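Local coordinates for protein 1H-3-hydroxy-4-oxoquinoline 2,4-dioxygenase (Pseudomonas putida, PDB 3IBT) that catalyses the cofactor-independent cleavage of the ring of 3-hydroxy-1H-quinolin-4-one by dioxygen, releasing N-formylanthranilate and carbon monoxide, at residues Cys182-Ile185 / Glu186-Tyr189; Ser213-Ser217 / Gln218-Gln222. All coordinates share one frame; numbering follows the deposited sequence.

Interaction 1: Cys182-Ile185 / Glu186-Tyr189; sequences CREI and EANY
I185 and Y189, one helical turn apart, run side by side on the buried flank of the helix. The CG2 methyl of I185 lies 3.6 Å from CE1 of the Y189 ring, because this branch stands anti to the backbone N. With chi1 at -80°, CG of Y189 is anti to the carbonyl carbon and the ring swings back along the turn; its edge meets the I185 carbonyl nearly in the ring plane, with CD1 of Y189 3.2 Å from O of I185. The same oxygen accepts the Y189 amide at 3.1 Å (Y189 N to I185 O). This flank is tightly packed: F129 and W99 meet the tyrosine ring edge-to-face, F129 and L133 touch I185, and the Y189 hydroxyl is bonded to O of L122.

The i to i+4 hydrogen bonds of helix 175-192 continue through the turn, from E186 N to C182 O (2.8 Å), A187 N to R183 O (2.7 Å) and N188 N to E184 O (3.0 Å). The helix belongs to the helical region inserted between strands 115-119 and 207-212, where alpha/beta-hydrolase enzymes commonly carry their cap. Here E184 and I185 come near W30 and S95, residues that by similarity bind substrate.

Away from the aromatic flank the packing is looser and charged, with R183, E186, A187 and N188 all partly exposed. From this side R183 reaches the carboxylate of the buried E184, its NH2 forming a salt bridge to OE2 of E184 at 3.0 Å; the oxygen lies near the guanidinium plane and offers its anti lone pair. The stronger polar partner of R183 is D67, also bridged by NH2. Extended beyond CG, the E186 chain carries its carboxylate out to Q137 and R190.

Interaction 2: Ser213-Ser217 / Gln218-Gln222; sequences SQPLS and QDYRQ
A serine N-cap opens helix 218-230: OG of S217 accepts the backbone amide of Y220 (Y220 N to S217 OG, 3.2 Å, 162° at the hydrogen), while O of S217 takes the R221 amide at 3.0 Å (R221 N to S217 O) as the first full helical bond. Just before the cap, P215 follows a cis peptide bond and L216 sits at the centre of an inverse gamma turn.

The Y220 side chain leaves the first turn toward this loop, CG anti to the backbone N (chi1 -169°), which brings one ring face under the proline. CG of P215 stands 3.7 Å from the centroid of the Y220 ring, only 4° off the ring normal, in a CH-pi contact; CD leans over the hydroxyl end, 3.6 Å from CE2 of Y220.

In the alpha/beta-hydrolase fold this loop leaves the C-terminal end of strand 207-212, the strand next to the edge strand 234-238, and the backbone amides of S213 and Q214 both bond OD1 of D120, which by similarity raises the basicity of the active-site histidine. At the ring tip, the Y220 hydroxyl bonds N of L123 and shares a water with Q214, whose backbone O is 2.7 Å from the water oxygen. Replacing Y220 by an alanine would probably strip P215 of its aromatic floor and leave L123 N and the water without their hydroxyl partner.

On the outer side, the guanidinium of R221 lies with one face over the S217 backbone, N of S217 being 3.4 Å above its plane, and a weak bond joins R221 NH1 to Q218 OE1.

The two contacts follow in series, neither nested nor crossing, and each joins adjoining segments without closing a long loop. Interaction 1 comes first, within helix 175-192 of the helical region that follows strand 115-119. The chain then runs through helix 195-200 and strand 207-212 into interaction 2, which turns it from that strand into helix 218-230, ahead of the edge strand 234-238. The centres of interactions 1 and 2 are about 22 Å apart and the nearest atoms of interactions 1 and 2 about 7 Å apart, so they do not touch. Both nevertheless reach the segment after strand 115-119: 186-189 through L122, and 218-222 through the neighbouring L123.

Interaction 1: Cys182-Ile185 / Glu186-Tyr189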
ATOM      1  N   CYS A 182      -7.570   3.693  11.092  1.00 67.96           N
ATOM      2  CA  CYS A 182      -8.736   2.857  11.233  1.00 68.10           C
ATOM      3  C   CYS A 182      -9.998   3.562  10.789  1.00 67.44           C
ATOM      4  O   CYS A 182     -10.790   2.987  10.039  1.00 67.67           O
ATOM      5  CB  CYS A 182      -8.813   2.263  12.630  1.00 67.94           C
ATOM      6  SG  CYS A 182      -7.352   1.194  12.832  1.00 69.62           S
ATOM      7  N   ARG A 183     -10.146   4.820  11.168  1.00 66.82           N
ATOM      8  CA  ARG A 183     -11.281   5.585  10.707  1.00 66.53           C
ATOM      9  C   ARG A 183     -11.279   5.572   9.196  1.00 65.93           C
ATOM     10  O   ARG A 183     -12.320   5.412   8.540  1.00 65.58           O
ATOM     11  CB  ARG A 183     -11.154   7.033  11.118  1.00 67.16           C
ATOM     12  CG  ARG A 183     -11.290   7.367  12.560  1.00 68.25           C
ATOM     13  CD  ARG A 183     -11.551   8.841  12.584  1.00 70.80           C
ATOM     14  NE  ARG A 183     -11.003   9.454  11.357  1.00 71.10           N
ATOM     15  CZ  ARG A 183      -9.996  10.339  11.351  1.00 71.53           C
ATOM     16  NH1 ARG A 183      -9.410  10.741  12.515  1.00 72.22           N
ATOM     17  NH2 ARG A 183      -9.583  10.837  10.178  1.00 70.91           N
ATOM     18  N   GLU A 184     -10.096   5.747   8.638  1.00 65.40           N
ATOM     19  CA  GLU A 184     -10.028   5.923   7.217  1.00 65.76           C
ATOM     20  C   GLU A 184     -10.264   4.676   6.446  1.00 65.56           C
ATOM     21  O   GLU A 184     -11.014   4.706   5.478  1.00 65.33           O
ATOM     22  CB  GLU A 184      -8.727   6.573   6.806  1.00 66.06           C
ATOM     23  CG  GLU A 184      -8.705   7.998   7.263  1.00 67.84           C
ATOM     24  CD  GLU A 184      -9.949   8.734   6.833  1.00 70.19           C
ATOM     25  OE1 GLU A 184     -10.395   8.546   5.674  1.00 71.12           O
ATOM     26  OE2 GLU A 184     -10.484   9.494   7.664  1.00 73.19           O
ATOM     27  N   ILE A 185      -9.631   3.588   6.874  1.00 65.69           N
ATOM     28  CA  ILE A 185      -9.787   2.312   6.203  1.00 66.09           C
ATOM     29  C   ILE A 185     -11.254   1.910   6.303  1.00 66.94           C
ATOM     30  O   ILE A 185     -11.911   1.538   5.289  1.00 65.88           O
ATOM     31  CB  ILE A 185      -8.889   1.219   6.844  1.00 66.63           C
ATOM     32  CG1 ILE A 185      -7.390   1.541   6.687  1.00 65.72           C
ATOM     33  CG2 ILE A 185      -9.225  -0.178   6.257  1.00 65.85           C
ATOM     34  CD1 ILE A 185      -6.455   0.686   7.545  1.00 65.07           C
ATOM     35  N   GLU A 186     -11.751   2.034   7.540  1.00 67.76           N
ATOM     36  CA  GLU A 186     -13.141   1.794   7.845  1.00 68.87           C
ATOM     37  C   GLU A 186     -13.966   2.617   6.889  1.00 68.64           C
ATOM     38  O   GLU A 186     -14.725   2.060   6.126  1.00 69.52           O
ATOM     39  CB  GLU A 186     -13.480   2.138   9.293  1.00 68.59           C
ATOM     40  CG  GLU A 186     -14.464   1.147   9.940  1.00 70.25           C
ATOM     41  CD  GLU A 186     -14.982   1.561  11.343  1.00 70.96           C
ATOM     42  OE1 GLU A 186     -14.767   2.723  11.793  1.00 74.79           O
ATOM     43  OE2 GLU A 186     -15.648   0.707  11.991  1.00 74.44           O
ATOM     44  N   ALA A 187     -13.800   3.930   6.885  1.00 68.94           N
ATOM     45  CA  ALA A 187     -14.553   4.771   5.932  1.00 69.41           C
ATOM     46  C   ALA A 187     -14.611   4.212   4.459  1.00 69.78           C
ATOM     47  O   ALA A 187     -15.708   4.137   3.846  1.00 70.35           O
ATOM     48  CB  ALA A 187     -14.030   6.182   5.957  1.00 68.78           C
ATOM     49  N   ASN A 188     -13.462   3.790   3.915  1.00 69.01           N
ATOM     50  CA  ASN A 188     -13.392   3.364   2.522  1.00 68.11           C
ATOM     51  C   ASN A 188     -14.217   2.106   2.272  1.00 68.11           C
ATOM     52  O   ASN A 188     -14.946   2.002   1.281  1.00 67.84           O
ATOM     53  CB  ASN A 188     -11.950   3.129   2.102  1.00 68.36           C
ATOM     54  CG  ASN A 188     -11.093   4.362   2.218  1.00 66.70           C
ATOM     55  OD1 ASN A 188     -11.410   5.386   1.643  1.00 67.89           O
ATOM     56  ND2 ASN A 188     -10.010   4.269   2.970  1.00 63.03           N
ATOM     57  N   TYR A 189     -14.117   1.149   3.172  1.00 67.79           N
ATOM     58  CA  TYR A 189     -14.958  -0.030   3.010  1.00 68.26           C
ATOM     59  C   TYR A 189     -16.440   0.292   2.936  1.00 68.37           C
ATOM     60  O   TYR A 189     -17.150  -0.288   2.115  1.00 68.04           O
ATOM     61  CB  TYR A 189     -14.673  -1.055   4.084  1.00 67.86           C
ATOM     62  CG  TYR A 189     -13.447  -1.844   3.741  1.00 66.94           C
ATOM     63  CD1 TYR A 189     -12.203  -1.406   4.132  1.00 64.77           C
ATOM     64  CD2 TYR A 189     -13.536  -3.007   2.985  1.00 65.89           C
ATOM     65  CE1 TYR A 189     -11.090  -2.112   3.814  1.00 65.58           C
ATOM     66  CE2 TYR A 189     -12.420  -3.717   2.673  1.00 66.90           C
ATOM     67  CZ  TYR A 189     -11.199  -3.253   3.092  1.00 65.48           C
ATOM     68  OH  TYR A 189     -10.060  -3.927   2.767  1.00 67.94           O
TER

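Interaction 2: Ser213-Ser217 / Gln218-Gln222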
ATOM      1  N   SER A 213       0.070 -12.614  -0.103  1.00 69.10           N
ATOM      2  CA  SER A 213       0.217 -13.911   0.569  1.00 70.03           C
ATOM      3  C   SER A 213      -0.933 -14.193   1.537  1.00 71.06           C
ATOM      4  O   SER A 213      -1.373 -15.322   1.716  1.00 71.18           O
ATOM      5  CB  SER A 213       1.533 -13.949   1.317  1.00 70.21           C
ATOM      6  OG  SER A 213       2.595 -13.516   0.472  1.00 69.48           O
ATOM      7  N   GLN A 214      -1.438 -13.130   2.137  1.00 72.40           N
ATOM      8  CA  GLN A 214      -2.454 -13.208   3.188  1.00 73.23           C
ATOM      9  C   GLN A 214      -3.791 -12.605   2.703  1.00 73.16           C
ATOM     10  O   GLN A 214      -3.805 -11.758   1.787  1.00 74.95           O
ATOM     11  CB  GLN A 214      -1.922 -12.436   4.406  1.00 72.55           C
ATOM     12  CG  GLN A 214      -2.211 -13.204   5.615  1.00 75.03           C
ATOM     13  CD  GLN A 214      -1.761 -12.531   6.866  1.00 75.73           C
ATOM     14  OE1 GLN A 214      -0.658 -12.797   7.343  1.00 77.34           O
ATOM     15  NE2 GLN A 214      -2.644 -11.701   7.457  1.00 72.94           N
ATOM     16  N   PRO A 215      -4.922 -12.984   3.289  1.00 72.06           N
ATOM     17  CA  PRO A 215      -5.257 -13.926   4.306  1.00 71.99           C
ATOM     18  C   PRO A 215      -5.051 -15.380   3.832  1.00 72.04           C
ATOM     19  O   PRO A 215      -5.138 -15.693   2.625  1.00 71.90           O
ATOM     20  CB  PRO A 215      -6.719 -13.615   4.574  1.00 71.52           C
ATOM     21  CG  PRO A 215      -7.183 -12.929   3.369  1.00 70.99           C
ATOM     22  CD  PRO A 215      -6.095 -12.244   2.803  1.00 71.96           C
ATOM     23  N   LEU A 216      -4.732 -16.235   4.797  1.00 71.17           N
ATOM     24  CA  LEU A 216      -4.293 -17.549   4.499  1.00 70.87           C
ATOM     25  C   LEU A 216      -5.555 -18.313   4.380  1.00 71.37           C
ATOM     26  O   LEU A 216      -5.947 -19.023   5.302  1.00 71.98           O
ATOM     27  CB  LEU A 216      -3.412 -18.086   5.622  1.00 70.86           C
ATOM     28  CG  LEU A 216      -2.209 -17.181   5.897  1.00 70.32           C
ATOM     29  CD1 LEU A 216      -1.396 -17.650   7.046  1.00 66.94           C
ATOM     30  CD2 LEU A 216      -1.364 -17.208   4.668  1.00 73.35           C
ATOM     31  N   SER A 217      -6.214 -18.151   3.239  1.00 71.69           N
ATOM     32  CA  SER A 217      -7.496 -18.786   3.004  1.00 71.36           C
ATOM     33  C   SER A 217      -7.563 -19.358   1.616  1.00 70.81           C
ATOM     34  O   SER A 217      -7.473 -18.631   0.618  1.00 70.25           O
ATOM     35  CB  SER A 217      -8.617 -17.761   3.206  1.00 71.74           C
ATOM     36  OG  SER A 217      -9.855 -18.214   2.673  1.00 73.15           O
ATOM     37  N   GLN A 218      -7.751 -20.661   1.539  1.00 70.83           N
ATOM     38  CA  GLN A 218      -7.964 -21.258   0.228  1.00 71.49           C
ATOM     39  C   GLN A 218      -9.196 -20.676  -0.473  1.00 71.28           C
ATOM     40  O   GLN A 218      -9.119 -20.377  -1.660  1.00 71.71           O
ATOM     41  CB  GLN A 218      -7.955 -22.782   0.242  1.00 71.06           C
ATOM     42  CG  GLN A 218      -8.143 -23.411  -1.156  1.00 74.60           C
ATOM     43  CD  GLN A 218      -7.108 -22.949  -2.253  1.00 77.30           C
ATOM     44  OE1 GLN A 218      -6.021 -22.423  -1.950  1.00 77.12           O
ATOM     45  NE2 GLN A 218      -7.457 -23.184  -3.528  1.00 76.71           N
ATOM     46  N   ASP A 219     -10.294 -20.444   0.246  1.00 70.84           N
ATOM     47  CA  ASP A 219     -11.454 -19.786  -0.373  1.00 71.06           C
ATOM     48  C   ASP A 219     -11.073 -18.494  -1.117  1.00 71.10           C
ATOM     49  O   ASP A 219     -11.506 -18.292  -2.285  1.00 70.87           O
ATOM     50  CB  ASP A 219     -12.539 -19.462   0.647  1.00 70.74           C
ATOM     51  CG  ASP A 219     -13.283 -20.703   1.161  1.00 74.89           C
ATOM     52  OD1 ASP A 219     -13.223 -21.812   0.526  1.00 76.35           O
ATOM     53  OD2 ASP A 219     -13.948 -20.537   2.229  1.00 76.19           O
ATOM     54  N   TYR A 220     -10.285 -17.646  -0.420  1.00 70.39           N
ATOM     55  CA  TYR A 220      -9.843 -16.335  -0.872  1.00 69.88           C
ATOM     56  C   TYR A 220      -8.962 -16.439  -2.093  1.00 69.84           C
ATOM     57  O   TYR A 220      -9.105 -15.666  -3.032  1.00 70.22           O
ATOM     58  CB  TYR A 220      -9.043 -15.647   0.250  1.00 70.58           C
ATOM     59  CG  TYR A 220      -8.724 -14.164   0.047  1.00 70.59           C
ATOM     60  CD1 TYR A 220      -9.665 -13.176   0.385  1.00 71.47           C
ATOM     61  CD2 TYR A 220      -7.472 -13.744  -0.435  1.00 72.51           C
ATOM     62  CE1 TYR A 220      -9.389 -11.804   0.239  1.00 71.73           C
ATOM     63  CE2 TYR A 220      -7.175 -12.347  -0.596  1.00 73.31           C
ATOM     64  CZ  TYR A 220      -8.147 -11.401  -0.253  1.00 72.07           C
ATOM     65  OH  TYR A 220      -7.913 -10.062  -0.413  1.00 72.42           O
ATOM     66  N   ARG A 221      -8.020 -17.373  -2.071  1.00 69.13           N
ATOM     67  CA  ARG A 221      -7.183 -17.581  -3.226  1.00 69.31           C
ATOM     68  C   ARG A 221      -8.082 -17.946  -4.406  1.00 69.59           C
ATOM     69  O   ARG A 221      -7.895 -17.446  -5.495  1.00 70.02           O
ATOM     70  CB  ARG A 221      -6.156 -18.675  -2.943  1.00 69.40           C
ATOM     71  CG  ARG A 221      -5.217 -18.361  -1.769  1.00 68.78           C
ATOM     72  CD  ARG A 221      -4.298 -19.537  -1.499  1.00 68.85           C
ATOM     73  NE  ARG A 221      -3.548 -19.363  -0.267  1.00 73.86           N
ATOM     74  CZ  ARG A 221      -3.837 -19.994   0.873  1.00 79.30           C
ATOM     75  NH1 ARG A 221      -4.859 -20.849   0.916  1.00 82.37           N
ATOM     76  NH2 ARG A 221      -3.111 -19.789   1.979  1.00 79.75           N
ATOM     77  N   GLN A 222      -9.087 -18.789  -4.166  1.00 69.43           N
ATOM     78  CA  GLN A 222     -10.032 -19.195  -5.188  1.00 69.39           C
ATOM     79  C   GLN A 222     -10.922 -18.030  -5.672  1.00 70.04           C
ATOM     80  O   GLN A 222     -11.255 -17.920  -6.864  1.00 70.71           O
ATOM     81  CB  GLN A 222     -10.898 -20.292  -4.613  1.00 69.28           C
ATOM     82  CG  GLN A 222     -11.671 -21.076  -5.609  1.00 68.01           C
ATOM     83  CD  GLN A 222     -10.851 -21.498  -6.793  1.00 67.93           C
ATOM     84  OE1 GLN A 222     -11.177 -21.141  -7.910  1.00 68.70           O
ATOM     85  NE2 GLN A 222      -9.796 -22.280  -6.567  1.00 69.09           N
TER
HETATM   86  O   HOH W   1      -5.150  -9.725   0.687  1.00 76.79           O